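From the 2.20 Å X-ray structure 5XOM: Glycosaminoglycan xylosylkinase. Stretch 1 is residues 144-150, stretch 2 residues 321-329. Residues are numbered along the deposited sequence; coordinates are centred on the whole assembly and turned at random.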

# COMPACT_ATOMS: atom_id res chain seq x y z
N LEU A 144 -13.66 -5.02 -2.09
CA LEU A 144 -14.21 -5.34 -0.77
C LEU A 144 -14.18 -6.84 -0.50
O LEU A 144 -13.88 -7.27 0.62
CB LEU A 144 -15.64 -4.80 -0.66
CG LEU A 144 -16.43 -5.14 0.61
CD1 LEU A 144 -15.70 -4.59 1.82
CD2 LEU A 144 -17.85 -4.59 0.53
N LEU A 145 -14.48 -7.66 -1.50
CA LEU A 145 -14.46 -9.10 -1.31
C LEU A 145 -13.06 -9.70 -1.44
O LEU A 145 -12.92 -10.92 -1.27
CB LEU A 145 -15.39 -9.79 -2.31
CG LEU A 145 -16.88 -9.47 -2.26
CD1 LEU A 145 -17.58 -10.05 -3.48
CD2 LEU A 145 -17.50 -9.98 -0.96
N GLY A 146 -12.04 -8.89 -1.73
CA GLY A 146 -10.69 -9.39 -1.80
C GLY A 146 -10.33 -10.11 -3.08
O GLY A 146 -9.32 -10.82 -3.11
N PHE A 147 -11.14 -9.98 -4.14
CA PHE A 147 -10.79 -10.59 -5.41
C PHE A 147 -9.68 -9.81 -6.12
O PHE A 147 -8.74 -10.41 -6.65
CB PHE A 147 -12.03 -10.70 -6.31
CG PHE A 147 -13.01 -11.75 -5.87
CD1 PHE A 147 -12.59 -13.03 -5.54
CD2 PHE A 147 -14.36 -11.46 -5.78
CE1 PHE A 147 -13.49 -14.00 -5.13
CE2 PHE A 147 -15.27 -12.42 -5.38
CZ PHE A 147 -14.83 -13.69 -5.05
N TYR A 148 -9.79 -8.48 -6.15
CA TYR A 148 -8.80 -7.60 -6.76
C TYR A 148 -8.55 -7.94 -8.23
O TYR A 148 -7.42 -7.87 -8.72
CB TYR A 148 -7.48 -7.60 -5.96
CG TYR A 148 -7.66 -7.08 -4.53
CD1 TYR A 148 -7.90 -5.73 -4.29
CD2 TYR A 148 -7.59 -7.94 -3.44
CE1 TYR A 148 -8.07 -5.25 -3.00
CE2 TYR A 148 -7.76 -7.47 -2.14
CZ TYR A 148 -8.00 -6.13 -1.93
OH TYR A 148 -8.17 -5.66 -0.65
N ARG A 149 -9.61 -8.26 -8.97
CA ARG A 149 -9.54 -8.66 -10.37
C ARG A 149 -10.25 -7.71 -11.32
O ARG A 149 -10.45 -8.07 -12.49
CB ARG A 149 -10.14 -10.05 -10.54
CG ARG A 149 -9.47 -11.01 -9.67
CD ARG A 149 -10.12 -12.35 -9.60
NE ARG A 149 -9.60 -12.93 -8.37
CZ ARG A 149 -9.86 -14.14 -7.93
NH1 ARG A 149 -10.64 -14.99 -8.60
NH2 ARG A 149 -9.30 -14.51 -6.79
N ALA A 150 -10.69 -6.56 -10.83
CA ALA A 150 -11.43 -5.60 -11.64
C ALA A 150 -10.60 -4.35 -11.88
O ALA A 150 -10.00 -3.83 -10.93
CB ALA A 150 -12.75 -5.23 -10.96
N LEU A 321 -14.50 -24.97 -4.00
CA LEU A 321 -14.42 -23.57 -3.61
C LEU A 321 -13.03 -23.31 -3.08
O LEU A 321 -12.55 -24.04 -2.21
CB LEU A 321 -15.47 -23.21 -2.55
CG LEU A 321 -15.45 -21.77 -2.03
CD1 LEU A 321 -15.60 -20.75 -3.17
CD2 LEU A 321 -16.53 -21.55 -0.98
N ARG A 322 -12.40 -22.27 -3.61
CA ARG A 322 -11.06 -21.91 -3.18
C ARG A 322 -11.07 -21.49 -1.72
O ARG A 322 -11.97 -20.77 -1.27
CB ARG A 322 -10.50 -20.80 -4.05
CG ARG A 322 -9.23 -20.16 -3.51
CD ARG A 322 -8.58 -19.25 -4.55
NE ARG A 322 -8.10 -19.99 -5.71
CZ ARG A 322 -8.46 -19.72 -6.96
NH1 ARG A 322 -9.32 -18.73 -7.22
NH2 ARG A 322 -7.98 -20.43 -7.97
N SER A 323 -10.05 -21.93 -0.98
CA SER A 323 -10.03 -21.75 0.47
C SER A 323 -10.05 -20.27 0.85
O SER A 323 -10.79 -19.87 1.75
CB SER A 323 -8.82 -22.46 1.07
OG SER A 323 -8.73 -22.24 2.47
N SER A 324 -9.20 -19.46 0.21
CA SER A 324 -9.16 -18.03 0.55
C SER A 324 -10.51 -17.36 0.30
O SER A 324 -10.92 -16.47 1.06
CB SER A 324 -8.05 -17.32 -0.23
OG SER A 324 -8.16 -17.53 -1.62
N THR A 325 -11.20 -17.75 -0.78
CA THR A 325 -12.52 -17.20 -1.06
C THR A 325 -13.50 -17.54 0.06
O THR A 325 -14.24 -16.68 0.54
CB THR A 325 -13.04 -17.72 -2.40
OG1 THR A 325 -12.11 -17.37 -3.44
CG2 THR A 325 -14.39 -17.10 -2.73
N TYR A 326 -13.50 -18.81 0.49
CA TYR A 326 -14.38 -19.23 1.58
C TYR A 326 -14.10 -18.44 2.86
O TYR A 326 -15.03 -18.00 3.54
CB TYR A 326 -14.19 -20.73 1.82
CG TYR A 326 -14.96 -21.29 3.00
CD1 TYR A 326 -16.35 -21.29 3.01
CD2 TYR A 326 -14.30 -21.84 4.09
CE1 TYR A 326 -17.06 -21.81 4.09
CE2 TYR A 326 -14.99 -22.36 5.16
CZ TYR A 326 -16.37 -22.35 5.16
OH TYR A 326 -17.06 -22.87 6.23
N ASN A 327 -12.82 -18.26 3.19
CA ASN A 327 -12.47 -17.52 4.40
C ASN A 327 -12.98 -16.09 4.34
O ASN A 327 -13.50 -15.57 5.33
CB ASN A 327 -10.96 -17.56 4.61
CG ASN A 327 -10.45 -18.95 4.92
OD1 ASN A 327 -11.18 -19.77 5.49
ND2 ASN A 327 -9.21 -19.23 4.55
N ARG A 328 -12.83 -15.43 3.19
CA ARG A 328 -13.29 -14.04 3.09
C ARG A 328 -14.82 -13.97 3.11
O ARG A 328 -15.38 -13.05 3.71
CB ARG A 328 -12.73 -13.39 1.82
CG ARG A 328 -11.20 -13.38 1.76
CD ARG A 328 -10.66 -12.40 0.71
NE ARG A 328 -11.10 -12.73 -0.65
CZ ARG A 328 -10.46 -13.55 -1.47
NH1 ARG A 328 -9.33 -14.14 -1.10
NH2 ARG A 328 -10.95 -13.79 -2.69
N LEU A 329 -15.49 -14.94 2.49
CA LEU A 329 -16.95 -14.97 2.53
C LEU A 329 -17.47 -15.16 3.95
O LEU A 329 -18.53 -14.63 4.30
CB LEU A 329 -17.50 -16.08 1.63
CG LEU A 329 -17.37 -15.91 0.11
CD1 LEU A 329 -18.06 -17.06 -0.59
CD2 LEU A 329 -17.94 -14.59 -0.35

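What does the beginning of stretch 2 bring to the contact? Leu321 stays out of reach, but Arg322, at the N-cap position just before the helix, points its CA-to-CB bond toward stretch 1. Its guanidinium meets another of the same charge: Arg322 NH1 lies 4.2 Å from Arg149 NH1. Two positive groups this close do not attract each other; both nitrogens are hydrogen-bonded elsewhere in the structure. Within its own stretch, Arg149 NE also donates a hydrogen bond to Phe147 O at 3.2 Å, which ties the side chain to the backbone two residues earlier.

How does the first turn of the helix take part? Ser323 and Ser324 make no contact, and the next residue to touch stretch 1 is Thr325, three positions after Arg322. Its OG1 sits 4.0 Å from Phe147 CE1, at the edge of the ring and near its plane. This is a packing contact, while the hydroxyl finds its hydrogen bonding elsewhere in the structure. The CA-to-CB bond of Phe147 runs sideways, yet the end of its side chain comes nearer, and so the ring reaches the helix. Tyr326 and Asn327 are again out of reach.

Why does Arg328 dominate the contact? One helical turn after Ser324, whose O accepts a 3.0 Å hydrogen bond from Arg328 N, its CA-to-CB bond points toward stretch 1, and it has more of its surface covered there than any other residue of either stretch. Its NE donates to Leu145 O over 2.6 Å, a short bond with an N-H...acceptor angle of 151° and the only hydrogen bond between the stretches. The acceptor lies near the guanidinium plane, where an N-H group can point at it. Gly146 O instead lies over one face, 3.4 Å from Arg328 CZ; it is equally far from Arg328 NH2, but the angle is too poor for a hydrogen bond. Further along the group, Arg328 NH2 comes within 3.4 Å of Phe147 CD1 and 4.5 Å of Arg149 NH2, the latter a second meeting of like charges.

What lets the Arg328 side chain come so close to the backbone? Gly146 leaves helical geometry in a Schellman motif, with a positive phi of 79° that by itself favours glycine. The contact adds a steric reason: an ideally placed CB on Gly146 would point toward stretch 2 and fall 2.5 Å from Arg328 CD, a clash.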